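Local coordinates for beta-galacturonidase (Eisenbergiella tayi, PDB 6NCW), which hydrolyses beta-linked galacturonides as a glycoside hydrolase family 2 enzyme and may also act on beta-glucuronides, at residues S185-I190 and F195-I200; S153-T158 and Y231-V236; L215-A220 and V251-I256; E221-S224 and V229-L232. All coordinates share one frame; numbering follows the deposited sequence.

All four contacts lie in the immunoglobulin-like beta-sandwich of this family 2 enzyme, away from the residues that bind galacturonate. Contact 1 is a partly buried hairpin held by backbone hydrogen bonds. Contact 2 is fully buried and wholly apolar, and it joins the two sheets across the core. Contact 3 is partly buried and packs an aromatic ring from a loop against a turn. Contact 4 lies at the surface and mixes a bond to a tyrosine hydroxyl and a bridging water with side-chain packing. Contacts 2 and 4 both use strand 227-238, which also pairs with strand 182-190 of contact 1. Contact 4 is nested in the loop closed by contact 3.

Contact 1: residues S185-I190 and F195-I200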
loop_
_atom_site.group_PDB
_atom_site.type_symbol
_atom_site.label_atom_id
_atom_site.label_comp_id
_atom_site.label_asym_id
_atom_site.label_seq_id
_atom_site.Cartn_x
_atom_site.Cartn_y
_atom_site.Cartn_z
ATOM N N SER A 185 41.358 -20.055 -45.571
ATOM C CA SER A 185 40.985 -18.666 -45.774
ATOM C C SER A 185 39.717 -18.359 -44.979
ATOM O O SER A 185 39.012 -19.263 -44.514
ATOM C CB SER A 185 40.794 -18.345 -47.265
ATOM O OG SER A 185 39.594 -18.906 -47.784
ATOM N N VAL A 186 39.440 -17.068 -44.807
ATOM C CA VAL A 186 38.192 -16.611 -44.214
ATOM C C VAL A 186 37.522 -15.661 -45.196
ATOM O O VAL A 186 38.135 -14.682 -45.637
ATOM C CB VAL A 186 38.417 -15.939 -42.850
ATOM C CG1 VAL A 186 37.147 -15.241 -42.395
ATOM C CG2 VAL A 186 38.824 -16.978 -41.840
ATOM N N GLU A 187 36.271 -15.962 -45.546
ATOM C CA GLU A 187 35.478 -15.133 -46.441
ATOM C C GLU A 187 34.465 -14.317 -45.636
ATOM O O GLU A 187 33.699 -14.876 -44.845
ATOM C CB GLU A 187 34.756 -15.992 -47.482
ATOM C CG GLU A 187 33.885 -15.167 -48.418
ATOM C CD GLU A 187 33.290 -15.965 -49.566
ATOM O OE1 GLU A 187 32.820 -15.332 -50.544
ATOM O OE2 GLU A 187 33.287 -17.216 -49.486
ATOM N N VAL A 188 34.436 -13.007 -45.872
ATOM C CA VAL A 188 33.689 -12.060 -45.043
ATOM C C VAL A 188 32.686 -11.329 -45.923
ATOM O O VAL A 188 33.070 -10.691 -46.916
ATOM C CB VAL A 188 34.615 -11.054 -44.337
ATOM C CG1 VAL A 188 33.789 -10.035 -43.554
ATOM C CG2 VAL A 188 35.590 -11.756 -43.427
ATOM N N GLU A 189 31.410 -11.412 -45.559
ATOM C CA GLU A 189 30.348 -10.677 -46.230
ATOM C C GLU A 189 29.586 -9.830 -45.221
ATOM O O GLU A 189 29.375 -10.251 -44.077
ATOM C CB GLU A 189 29.394 -11.626 -46.950
ATOM C CG GLU A 189 30.108 -12.541 -47.947
ATOM C CD GLU A 189 29.188 -13.106 -49.022
ATOM O OE1 GLU A 189 29.706 -13.501 -50.100
ATOM O OE2 GLU A 189 27.955 -13.154 -48.793
ATOM N N ILE A 190 29.178 -8.638 -45.646
ATOM C CA ILE A 190 28.393 -7.728 -44.819
ATOM C C ILE A 190 27.081 -7.474 -45.544
ATOM O O ILE A 190 27.060 -6.825 -46.596
ATOM C CB ILE A 190 29.132 -6.413 -44.532
ATOM C CG1 ILE A 190 30.482 -6.695 -43.886
ATOM C CG2 ILE A 190 28.285 -5.515 -43.641
ATOM C CD1 ILE A 190 31.310 -5.467 -43.691
ATOM N N PHE A 195 33.030 -8.602 -49.204
ATOM C CA PHE A 195 33.870 -7.669 -48.466
ATOM C C PHE A 195 35.344 -8.048 -48.557
ATOM O O PHE A 195 36.166 -7.240 -48.996
ATOM C CB PHE A 195 33.424 -7.576 -46.998
ATOM C CG PHE A 195 34.114 -6.489 -46.240
ATOM C CD1 PHE A 195 33.743 -5.165 -46.416
ATOM C CD2 PHE A 195 35.151 -6.782 -45.370
ATOM C CE1 PHE A 195 34.396 -4.146 -45.736
ATOM C CE2 PHE A 195 35.803 -5.773 -44.685
ATOM C CZ PHE A 195 35.426 -4.455 -44.864
ATOM N N ALA A 196 35.702 -9.263 -48.153
ATOM C CA ALA A 196 37.105 -9.638 -48.196
ATOM C C ALA A 196 37.226 -11.143 -48.068
ATOM O O ALA A 196 36.312 -11.823 -47.589
ATOM C CB ALA A 196 37.914 -8.949 -47.091
ATOM N N VAL A 197 38.368 -11.651 -48.523
ATOM C CA VAL A 197 38.799 -13.019 -48.275
ATOM C C VAL A 197 40.203 -12.936 -47.697
ATOM O O VAL A 197 41.120 -12.433 -48.358
ATOM C CB VAL A 197 38.779 -13.887 -49.546
ATOM C CG1 VAL A 197 39.194 -15.311 -49.215
ATOM C CG2 VAL A 197 37.398 -13.868 -50.189
ATOM N N LEU A 198 40.370 -13.408 -46.465
ATOM C CA LEU A 198 41.645 -13.317 -45.772
ATOM C C LEU A 198 42.336 -14.668 -45.794
ATOM O O LEU A 198 41.740 -15.663 -45.354
ATOM C CB LEU A 198 41.438 -12.862 -44.331
ATOM C CG LEU A 198 41.081 -11.390 -44.145
ATOM C CD1 LEU A 198 40.964 -11.049 -42.661
ATOM C CD2 LEU A 198 42.147 -10.522 -44.829
ATOM N N PRO A 199 43.565 -14.765 -46.296
ATOM C CA PRO A 199 44.297 -16.032 -46.178
ATOM C C PRO A 199 44.795 -16.230 -44.754
ATOM O O PRO A 199 45.315 -15.308 -44.124
ATOM C CB PRO A 199 45.450 -15.879 -47.178
ATOM C CG PRO A 199 45.636 -14.391 -47.331
ATOM C CD PRO A 199 44.282 -13.760 -47.103
ATOM N N ILE A 200 44.616 -17.449 -44.248
ATOM C CA ILE A 200 44.899 -17.798 -42.859
ATOM C C ILE A 200 46.027 -18.817 -42.841
ATOM O O ILE A 200 45.986 -19.806 -43.584
ATOM C CB ILE A 200 43.661 -18.385 -42.144
ATOM C CG1 ILE A 200 42.463 -17.445 -42.227
ATOM C CG2 ILE A 200 43.974 -18.691 -40.699
ATOM C CD1 ILE A 200 42.706 -16.121 -41.601
#
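Phe-195 lies across from Val-188 and Ile-190 near the turn of an antiparallel hairpin. Its CB sits 3.1 Å from Val-188 O. With CG anti to the backbone N (chi1 -171°), the ring runs beside Val-188, and the two side chains point the same way. CG, CD1 and CE1 come under Ile-190 CD1. CD2, on the other flank, is 4.0 Å from Val-188 CG1, which approaches obliquely. Ile-190 CD1 lies over one ring face, 3.9 Å from the centroid of the Phe-195 ring, and makes a CH-pi contact displaced toward the CD1 rim.

The backbones are paired by hydrogen bonds in both directions at Val-186 with Leu-198 and at Val-188 with Ala-196. Leu-198 N to Val-186 O is 2.7 Å and lies in the carbonyl plane. Val-188 O takes two donors: Ala-196 N at 3.2 Å, on a lone pair, and Phe-195 N through a weaker, bent bond (125° at the hydrogen). Phe-195 and Ala-196 thus both face Val-188, a classic beta bulge. At the far end Val-186 CG2 rests on Ile-200 CG1 at 3.7 Å. On the outer face Glu-187 CG passes Val-197 CG2, and Ser-185 OG lies near Val-197 CG1.

Val-186 and Val-188 also touch Ile-172 of the facing sheet, so their face of the hairpin looks into the sandwich. The chemistry is divided accordingly: backbone bonds set the register, apolar side chains fill the inner face, and the outer face mixes polar groups with Val-197 and Pro-199.

Contact 2: residues S153-T158 and Y231-V236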
loop_
_atom_site.group_PDB
_atom_site.type_symbol
_atom_site.label_atom_id
_atom_site.label_comp_id
_atom_site.label_asym_id
_atom_site.label_seq_id
_atom_site.Cartn_x
_atom_site.Cartn_y
_atom_site.Cartn_z
ATOM N N SER A 153 36.969 -17.443 -33.273
ATOM C CA SER A 153 36.779 -17.019 -31.890
ATOM C C SER A 153 35.984 -15.709 -31.781
ATOM O O SER A 153 35.132 -15.576 -30.897
ATOM C CB SER A 153 38.143 -16.897 -31.218
ATOM O OG SER A 153 38.055 -16.124 -30.040
ATOM N N TRP A 154 36.238 -14.738 -32.656
ATOM C CA TRP A 154 35.452 -13.505 -32.726
ATOM C C TRP A 154 35.771 -12.786 -34.033
ATOM O O TRP A 154 36.762 -13.095 -34.703
ATOM C CB TRP A 154 35.710 -12.570 -31.527
ATOM C CG TRP A 154 37.178 -12.245 -31.197
ATOM C CD1 TRP A 154 37.933 -12.810 -30.211
ATOM C CD2 TRP A 154 38.033 -11.275 -31.842
ATOM N NE1 TRP A 154 39.196 -12.275 -30.207
ATOM C CE2 TRP A 154 39.283 -11.322 -31.190
ATOM C CE3 TRP A 154 37.866 -10.384 -32.916
ATOM C CZ2 TRP A 154 40.361 -10.508 -31.566
ATOM C CZ3 TRP A 154 38.939 -9.570 -33.285
ATOM C CH2 TRP A 154 40.171 -9.644 -32.614
ATOM N N ILE A 155 34.897 -11.845 -34.397
ATOM C CA ILE A 155 35.102 -10.905 -35.495
ATOM C C ILE A 155 34.725 -9.499 -35.003
ATOM O O ILE A 155 33.690 -9.327 -34.353
ATOM C CB ILE A 155 34.276 -11.306 -36.735
ATOM C CG1 ILE A 155 34.389 -10.255 -37.840
ATOM C CG2 ILE A 155 32.818 -11.545 -36.369
ATOM C CD1 ILE A 155 33.878 -10.750 -39.182
ATOM N N HIS A 156 35.579 -8.510 -35.287
ATOM C CA HIS A 156 35.358 -7.112 -34.932
ATOM C C HIS A 156 35.337 -6.269 -36.195
ATOM O O HIS A 156 36.321 -6.242 -36.941
ATOM C CB HIS A 156 36.446 -6.581 -33.996
ATOM C CG HIS A 156 36.436 -7.209 -32.644
ATOM N ND1 HIS A 156 37.438 -6.999 -31.719
ATOM C CD2 HIS A 156 35.541 -8.032 -32.051
ATOM C CE1 HIS A 156 37.166 -7.675 -30.618
ATOM N NE2 HIS A 156 36.020 -8.309 -30.793
ATOM N N PHE A 157 34.238 -5.561 -36.411
ATOM C CA PHE A 157 34.080 -4.674 -37.551
ATOM C C PHE A 157 34.079 -3.237 -37.061
ATOM O O PHE A 157 33.432 -2.921 -36.059
ATOM C CB PHE A 157 32.772 -4.963 -38.296
ATOM C CG PHE A 157 32.500 -4.006 -39.415
ATOM C CD1 PHE A 157 33.131 -4.167 -40.649
ATOM C CD2 PHE A 157 31.635 -2.933 -39.231
ATOM C CE1 PHE A 157 32.896 -3.275 -41.679
ATOM C CE2 PHE A 157 31.386 -2.041 -40.258
ATOM C CZ PHE A 157 32.016 -2.213 -41.487
ATOM N N THR A 158 34.790 -2.373 -37.777
ATOM C CA THR A 158 34.905 -0.958 -37.447
ATOM C C THR A 158 34.475 -0.121 -38.643
ATOM O O THR A 158 35.117 -0.204 -39.704
ATOM C CB THR A 158 36.345 -0.593 -37.064
ATOM O OG1 THR A 158 36.875 -1.578 -36.167
ATOM C CG2 THR A 158 36.397 0.799 -36.419
ATOM N N TYR A 231 23.324 -4.540 -40.209
ATOM C CA TYR A 231 23.741 -5.517 -41.199
ATOM C C TYR A 231 24.309 -6.748 -40.518
ATOM O O TYR A 231 25.054 -6.636 -39.544
ATOM C CB TYR A 231 24.803 -4.945 -42.132
ATOM C CG TYR A 231 24.340 -3.793 -42.985
ATOM C CD1 TYR A 231 23.771 -4.016 -44.225
ATOM C CD2 TYR A 231 24.482 -2.486 -42.554
ATOM C CE1 TYR A 231 23.350 -2.965 -45.019
ATOM C CE2 TYR A 231 24.065 -1.424 -43.331
ATOM C CZ TYR A 231 23.507 -1.671 -44.575
ATOM O OH TYR A 231 23.097 -0.630 -45.370
ATOM N N LEU A 232 24.007 -7.923 -41.063
ATOM C CA LEU A 232 24.713 -9.121 -40.632
ATOM C C LEU A 232 26.079 -9.173 -41.305
ATOM O O LEU A 232 26.187 -9.004 -42.525
ATOM C CB LEU A 232 23.907 -10.376 -40.968
ATOM C CG LEU A 232 22.502 -10.431 -40.374
ATOM C CD1 LEU A 232 21.654 -11.445 -41.106
ATOM C CD2 LEU A 232 22.599 -10.773 -38.901
ATOM N N ILE A 233 27.126 -9.381 -40.512
ATOM C CA ILE A 233 28.462 -9.635 -41.029
ATOM C C ILE A 233 28.735 -11.116 -40.840
ATOM O O ILE A 233 28.517 -11.663 -39.751
ATOM C CB ILE A 233 29.536 -8.746 -40.364
ATOM C CG1 ILE A 233 30.908 -9.013 -40.974
ATOM C CG2 ILE A 233 29.596 -8.931 -38.840
ATOM C CD1 ILE A 233 31.956 -7.983 -40.587
ATOM N N THR A 234 29.155 -11.781 -41.917
ATOM C CA THR A 234 29.384 -13.221 -41.905
ATOM C C THR A 234 30.838 -13.530 -42.232
ATOM O O THR A 234 31.402 -12.984 -43.189
ATOM C CB THR A 234 28.461 -13.930 -42.897
ATOM O OG1 THR A 234 27.108 -13.534 -42.643
ATOM C CG2 THR A 234 28.573 -15.435 -42.730
ATOM N N ALA A 235 31.438 -14.416 -41.452
ATOM C CA ALA A 235 32.776 -14.910 -41.733
ATOM C C ALA A 235 32.717 -16.427 -41.836
ATOM O O ALA A 235 32.305 -17.100 -40.884
ATOM C CB ALA A 235 33.767 -14.470 -40.654
ATOM N N VAL A 236 33.124 -16.967 -42.985
ATOM C CA VAL A 236 33.170 -18.413 -43.194
ATOM C C VAL A 236 34.632 -18.831 -43.309
ATOM O O VAL A 236 35.365 -18.336 -44.174
ATOM C CB VAL A 236 32.351 -18.841 -44.421
ATOM C CG1 VAL A 236 32.439 -20.359 -44.628
ATOM C CG2 VAL A 236 30.893 -18.417 -44.249
#
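The Phe-157 ring is met obliquely by the tip of Ile-233, whose CD1 is 4.0 Å from ring atom CD1 of Phe-157. The same ring packs edge-to-face with Phe-253 and also touches Val-251. Two other flat groups point to the opposite side of strand 153-158. Trp-154 CE3 stands 3.3 Å above the centre of the His-156 ring, while His-156 N lies at the indole edge. His-156 also stacks with Tyr-365.

Between the strands, Ile-155 and Ile-233 meet tip to tip, their CD1 atoms 3.7 Å apart. Both side chains have CG1 anti to the backbone N (chi1 175° and -178°) and are extended beyond it, which carries each terminal methyl across the gap. Ile-155 CD1 also reaches Ala-235 CB at 4.0 Å. Ile-233 CD1 touches both Ile-155 CD1 and Phe-157 CB, the latter at 3.9 Å.

The strand axes are 8.9 Å apart at 135°, and the strands belong to the two facing sheets of the sandwich. Ile-172 touches both Ile-155 and Ala-235 from the adjoining strand. All four residues that meet here are buried, and the contact is made of methyl, methylene and ring carbons alone, so the sheets are held together here by dispersion and exclusion of water.

Contact 3: residues L215-A220 and V251-I256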
loop_
_atom_site.group_PDB
_atom_site.type_symbol
_atom_site.label_atom_id
_atom_site.label_comp_id
_atom_site.label_asym_id
_atom_site.label_seq_id
_atom_site.Cartn_x
_atom_site.Cartn_y
_atom_site.Cartn_z
ATOM N N LEU A 215 38.225 -0.824 -46.528
ATOM C CA LEU A 215 37.560 -0.989 -47.809
ATOM C C LEU A 215 36.344 -0.077 -47.928
ATOM O O LEU A 215 35.711 0.248 -46.924
ATOM C CB LEU A 215 37.121 -2.445 -47.991
ATOM C CG LEU A 215 38.313 -3.394 -47.976
ATOM C CD1 LEU A 215 37.870 -4.837 -47.812
ATOM C CD2 LEU A 215 39.132 -3.202 -49.248
ATOM N N PRO A 216 35.994 0.362 -49.134
ATOM C CA PRO A 216 34.791 1.188 -49.287
ATOM C C PRO A 216 33.536 0.361 -49.076
ATOM O O PRO A 216 33.510 -0.849 -49.321
ATOM C CB PRO A 216 34.880 1.701 -50.732
ATOM C CG PRO A 216 36.232 1.324 -51.219
ATOM C CD PRO A 216 36.689 0.157 -50.416
ATOM N N CYS A 217 32.490 1.029 -48.595
ATOM C CA CYS A 217 31.174 0.418 -48.389
ATOM C C CYS A 217 30.117 1.352 -48.959
ATOM O O CYS A 217 29.300 1.916 -48.214
ATOM C CB CYS A 217 30.917 0.139 -46.909
ATOM S SG CYS A 217 31.948 -1.130 -46.205
ATOM N N PRO A 218 30.109 1.548 -50.286
ATOM C CA PRO A 218 29.219 2.564 -50.880
ATOM C C PRO A 218 27.749 2.213 -50.781
ATOM O O PRO A 218 26.903 3.100 -50.960
ATOM C CB PRO A 218 29.679 2.618 -52.344
ATOM C CG PRO A 218 30.198 1.225 -52.619
ATOM C CD PRO A 218 30.882 0.822 -51.317
ATOM N N TRP A 219 27.425 0.964 -50.479
ATOM C CA TRP A 219 26.052 0.517 -50.286
ATOM C C TRP A 219 25.509 0.769 -48.874
ATOM O O TRP A 219 24.341 0.459 -48.613
ATOM C CB TRP A 219 25.978 -0.978 -50.582
ATOM C CG TRP A 219 27.122 -1.715 -49.977
ATOM C CD1 TRP A 219 28.269 -2.090 -50.599
ATOM C CD2 TRP A 219 27.251 -2.144 -48.609
ATOM N NE1 TRP A 219 29.098 -2.742 -49.720
ATOM C CE2 TRP A 219 28.498 -2.789 -48.490
ATOM C CE3 TRP A 219 26.424 -2.061 -47.479
ATOM C CZ2 TRP A 219 28.945 -3.337 -47.289
ATOM C CZ3 TRP A 219 26.872 -2.604 -46.286
ATOM C CH2 TRP A 219 28.120 -3.232 -46.202
ATOM N N ALA A 220 26.319 1.270 -47.944
ATOM C CA ALA A 220 25.952 1.224 -46.533
ATOM C C ALA A 220 25.097 2.424 -46.160
ATOM O O ALA A 220 25.388 3.554 -46.561
ATOM C CB ALA A 220 27.201 1.169 -45.651
ATOM N N VAL A 251 26.277 -5.377 -37.331
ATOM C CA VAL A 251 26.983 -4.107 -37.304
ATOM C C VAL A 251 26.019 -3.005 -37.709
ATOM O O VAL A 251 24.959 -3.250 -38.291
ATOM C CB VAL A 251 28.232 -4.091 -38.227
ATOM C CG1 VAL A 251 29.176 -5.240 -37.888
ATOM C CG2 VAL A 251 27.822 -4.143 -39.685
ATOM N N GLY A 252 26.387 -1.788 -37.338
ATOM C CA GLY A 252 25.748 -0.595 -37.860
ATOM C C GLY A 252 26.826 0.414 -38.202
ATOM O O GLY A 252 27.890 0.446 -37.580
ATOM N N PHE A 253 26.563 1.205 -39.234
ATOM C CA PHE A 253 27.521 2.196 -39.732
ATOM C C PHE A 253 27.213 3.531 -39.057
ATOM O O PHE A 253 26.321 4.267 -39.485
ATOM C CB PHE A 253 27.450 2.309 -41.258
ATOM C CG PHE A 253 28.116 1.160 -41.998
ATOM C CD1 PHE A 253 29.405 1.291 -42.503
ATOM C CD2 PHE A 253 27.447 -0.047 -42.197
ATOM C CE1 PHE A 253 30.022 0.233 -43.183
ATOM C CE2 PHE A 253 28.060 -1.108 -42.867
ATOM C CZ PHE A 253 29.348 -0.965 -43.360
ATOM N N ARG A 254 27.932 3.839 -37.980
ATOM C CA ARG A 254 27.822 5.140 -37.340
ATOM C C ARG A 254 29.188 5.549 -36.818
ATOM O O ARG A 254 30.017 4.704 -36.475
ATOM C CB ARG A 254 26.794 5.143 -36.190
ATOM C CG ARG A 254 27.030 4.073 -35.110
ATOM C CD ARG A 254 27.738 4.669 -33.941
ATOM N NE ARG A 254 28.164 3.694 -32.941
ATOM C CZ ARG A 254 29.402 3.226 -32.834
ATOM N NH1 ARG A 254 30.342 3.613 -33.687
ATOM N NH2 ARG A 254 29.703 2.378 -31.863
ATOM N N GLU A 255 29.405 6.855 -36.737
ATOM C CA GLU A 255 30.626 7.407 -36.172
ATOM C C GLU A 255 30.317 8.044 -34.824
ATOM O O GLU A 255 29.335 8.779 -34.689
ATOM C CB GLU A 255 31.248 8.445 -37.111
ATOM C CG GLU A 255 32.550 9.014 -36.599
ATOM C CD GLU A 255 33.101 10.130 -37.502
ATOM O OE1 GLU A 255 34.096 9.868 -38.217
ATOM O OE2 GLU A 255 32.530 11.253 -37.507
ATOM N N ILE A 256 31.159 7.775 -33.836
ATOM C CA ILE A 256 31.068 8.443 -32.551
ATOM C C ILE A 256 32.432 9.056 -32.270
ATOM O O ILE A 256 33.447 8.351 -32.271
ATOM C CB ILE A 256 30.628 7.493 -31.421
ATOM C CG1 ILE A 256 30.538 8.258 -30.111
ATOM C CG2 ILE A 256 31.581 6.325 -31.254
ATOM C CD1 ILE A 256 29.351 9.164 -30.064
#
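A type I beta turn, Cys-217 to Ala-220, follows strand 207-216 and receives Phe-253 from the loop after strand 245-251. The turn is closed by Ala-220 N to Cys-217 O, 3.1 Å. Its side chains gather on one side of the phenyl ring: Ala-220 over the face, Cys-217 and Trp-219 lower down, obliquely toward the rim.

Ala-220 CB sits almost squarely over one face of Phe-253, 3.5 Å from the ring centroid and only 4° off the normal. This is a close CH-pi contact. Cys-217 comes obliquely at the far end of the ring, with CB 3.8 Å from Phe-253 CE1. Its SG makes an oblique sulfur-aromatic contact beside the ring, well off the normal, 4.9 Å from the centroid of the Phe-253 ring. Trp-219 supplies the outer rim of its six-membered ring: CH2 is 3.8 Å from Phe-253 CZ. The two ring planes stand at 86°, but the approach is oblique. Trp-219 CG is placed between the backbone N and the carbonyl carbon (chi1 44°), which folds the indole back along the turn until one of its faces lies by Cys-217 CB.

The ring of Phe-253 thus meets methyl, sulfur and indole groups from one short turn. Beyond the two segments, Phe-253 touches Pro-159 of strand 150-162. Trp-219 packs edge-to-face with Tyr-231 of strand 227-238, and Cys-217 touches Phe-195 of strand 193-202. The turn and loop thus lie against strands 150-162, 193-202 and 227-238, which come from both sheets.

Contact 4: residues E221-S224 and V229-L232; sequences ECWS and VLYL
The backbones of Trp-223 and Val-229 come within 4.9 Å at their CA atoms, and a water joins the carbonyls of Glu-221 and Val-229 in this irregular part of the hairpin. Water 1 donates to both Glu-221 O and Val-229 O, each at 2.7 Å, and so bridges two acceptors that could not bond to each other.

Glu-221 N gives its hydrogen to Tyr-231 OH at 3.0 Å in a nearly straight bond (166° at the hydrogen). The tyrosine chain starts out to one side, with CG beside its own backbone N (chi1 -64°), and its ring carries the hydroxyl across to segment 221-224. Water 2 lies in the plane of this ring at its edge, 3.0 Å from Tyr-231 OH, and makes a weak bond to Glu-221 OE2. Val-229 CB rests on Cys-222 O at 3.5 Å.

Trp-223 and Leu-230 lie side by side and point the same way, with Trp-223 CD1 3.5 Å from Leu-230 CD2. Val-229 O sits in the indole plane at its edge, 3.3 Å from Trp-223 CD1. The indole NE1 is bonded elsewhere, to Asp-324 O of helix 317-326.

Leu-230 touches Asp-324 and Glu-325 of that helix, which belongs to the TIM-barrel domain. Trp-223 pairs through its backbone with Phe-253, and Tyr-231 with Val-251 of strand 245-251. This hairpin of the sandwich thus lies against helix 317-326 and pairs with strand 245-251 and the loop after it.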
loop_
_atom_site.group_PDB
_atom_site.type_symbol
_atom_site.label_atom_id
_atom_site.label_comp_id
_atom_site.label_asym_id
_atom_site.label_seq_id
_atom_site.Cartn_x
_atom_site.Cartn_y
_atom_site.Cartn_z
ATOM N N GLU A 221 24.031 2.170 -45.401
ATOM C CA GLU A 221 23.226 3.226 -44.792
ATOM C C GLU A 221 23.597 3.421 -43.326
ATOM O O GLU A 221 24.065 2.498 -42.655
ATOM C CB GLU A 221 21.733 2.914 -44.886
ATOM C CG GLU A 221 21.175 3.047 -46.294
ATOM C CD GLU A 221 20.030 2.089 -46.542
ATOM O OE1 GLU A 221 19.127 2.008 -45.680
ATOM O OE2 GLU A 221 20.049 1.404 -47.587
ATOM N N CYS A 222 23.349 4.634 -42.837
ATOM C CA CYS A 222 23.670 5.008 -41.466
ATOM C C CYS A 222 22.847 4.230 -40.446
ATOM O O CYS A 222 21.668 3.931 -40.656
ATOM C CB CYS A 222 23.430 6.512 -41.251
ATOM S SG CYS A 222 24.575 7.559 -42.194
ATOM N N TRP A 223 23.489 3.911 -39.330
ATOM C CA TRP A 223 22.789 3.609 -38.092
ATOM C C TRP A 223 22.694 4.904 -37.296
ATOM O O TRP A 223 23.676 5.649 -37.192
ATOM C CB TRP A 223 23.523 2.534 -37.290
ATOM C CG TRP A 223 22.793 2.071 -36.033
ATOM C CD1 TRP A 223 22.006 0.955 -35.906
ATOM C CD2 TRP A 223 22.798 2.702 -34.745
ATOM N NE1 TRP A 223 21.518 0.859 -34.625
ATOM C CE2 TRP A 223 21.986 1.918 -33.890
ATOM C CE3 TRP A 223 23.404 3.854 -34.229
ATOM C CZ2 TRP A 223 21.765 2.250 -32.549
ATOM C CZ3 TRP A 223 23.190 4.179 -32.889
ATOM C CH2 TRP A 223 22.374 3.374 -32.070
ATOM N N SER A 224 21.515 5.174 -36.751
ATOM C CA SER A 224 21.313 6.324 -35.883
ATOM C C SER A 224 20.043 6.094 -35.087
ATOM O O SER A 224 19.237 5.223 -35.443
ATOM C CB SER A 224 21.202 7.624 -36.689
ATOM O OG SER A 224 19.907 7.710 -37.248
ATOM N N VAL A 229 19.621 1.166 -38.846
ATOM C CA VAL A 229 19.879 0.134 -39.848
ATOM C C VAL A 229 21.021 -0.762 -39.387
ATOM O O VAL A 229 22.087 -0.276 -38.992
ATOM C CB VAL A 229 20.212 0.777 -41.206
ATOM C CG1 VAL A 229 20.629 -0.281 -42.213
ATOM C CG2 VAL A 229 19.047 1.604 -41.703
ATOM N N LEU A 230 20.804 -2.076 -39.441
ATOM C CA LEU A 230 21.795 -3.064 -39.049
ATOM C C LEU A 230 22.120 -3.980 -40.226
ATOM O O LEU A 230 21.296 -4.191 -41.119
ATOM C CB LEU A 230 21.303 -3.922 -37.858
ATOM C CG LEU A 230 20.912 -3.164 -36.587
ATOM C CD1 LEU A 230 20.280 -4.099 -35.552
ATOM C CD2 LEU A 230 22.145 -2.492 -36.034
ATOM N N TYR A 231 23.324 -4.540 -40.209
ATOM C CA TYR A 231 23.741 -5.517 -41.199
ATOM C C TYR A 231 24.309 -6.748 -40.518
ATOM O O TYR A 231 25.054 -6.636 -39.544
ATOM C CB TYR A 231 24.803 -4.945 -42.132
ATOM C CG TYR A 231 24.340 -3.793 -42.985
ATOM C CD1 TYR A 231 23.771 -4.016 -44.225
ATOM C CD2 TYR A 231 24.482 -2.486 -42.554
ATOM C CE1 TYR A 231 23.350 -2.965 -45.019
ATOM C CE2 TYR A 231 24.065 -1.424 -43.331
ATOM C CZ TYR A 231 23.507 -1.671 -44.575
ATOM O OH TYR A 231 23.097 -0.630 -45.370
ATOM N N LEU A 232 24.007 -7.923 -41.063
ATOM C CA LEU A 232 24.713 -9.121 -40.632
ATOM C C LEU A 232 26.079 -9.173 -41.305
ATOM O O LEU A 232 26.187 -9.004 -42.525
ATOM C CB LEU A 232 23.907 -10.376 -40.968
ATOM C CG LEU A 232 22.502 -10.431 -40.374
ATOM C CD1 LEU A 232 21.654 -11.445 -41.106
ATOM C CD2 LEU A 232 22.599 -10.773 -38.901
HETATM O O HOH W 1 23.954 0.704 -40.609
HETATM O O HOH W 2 22.080 -1.314 -48.132
#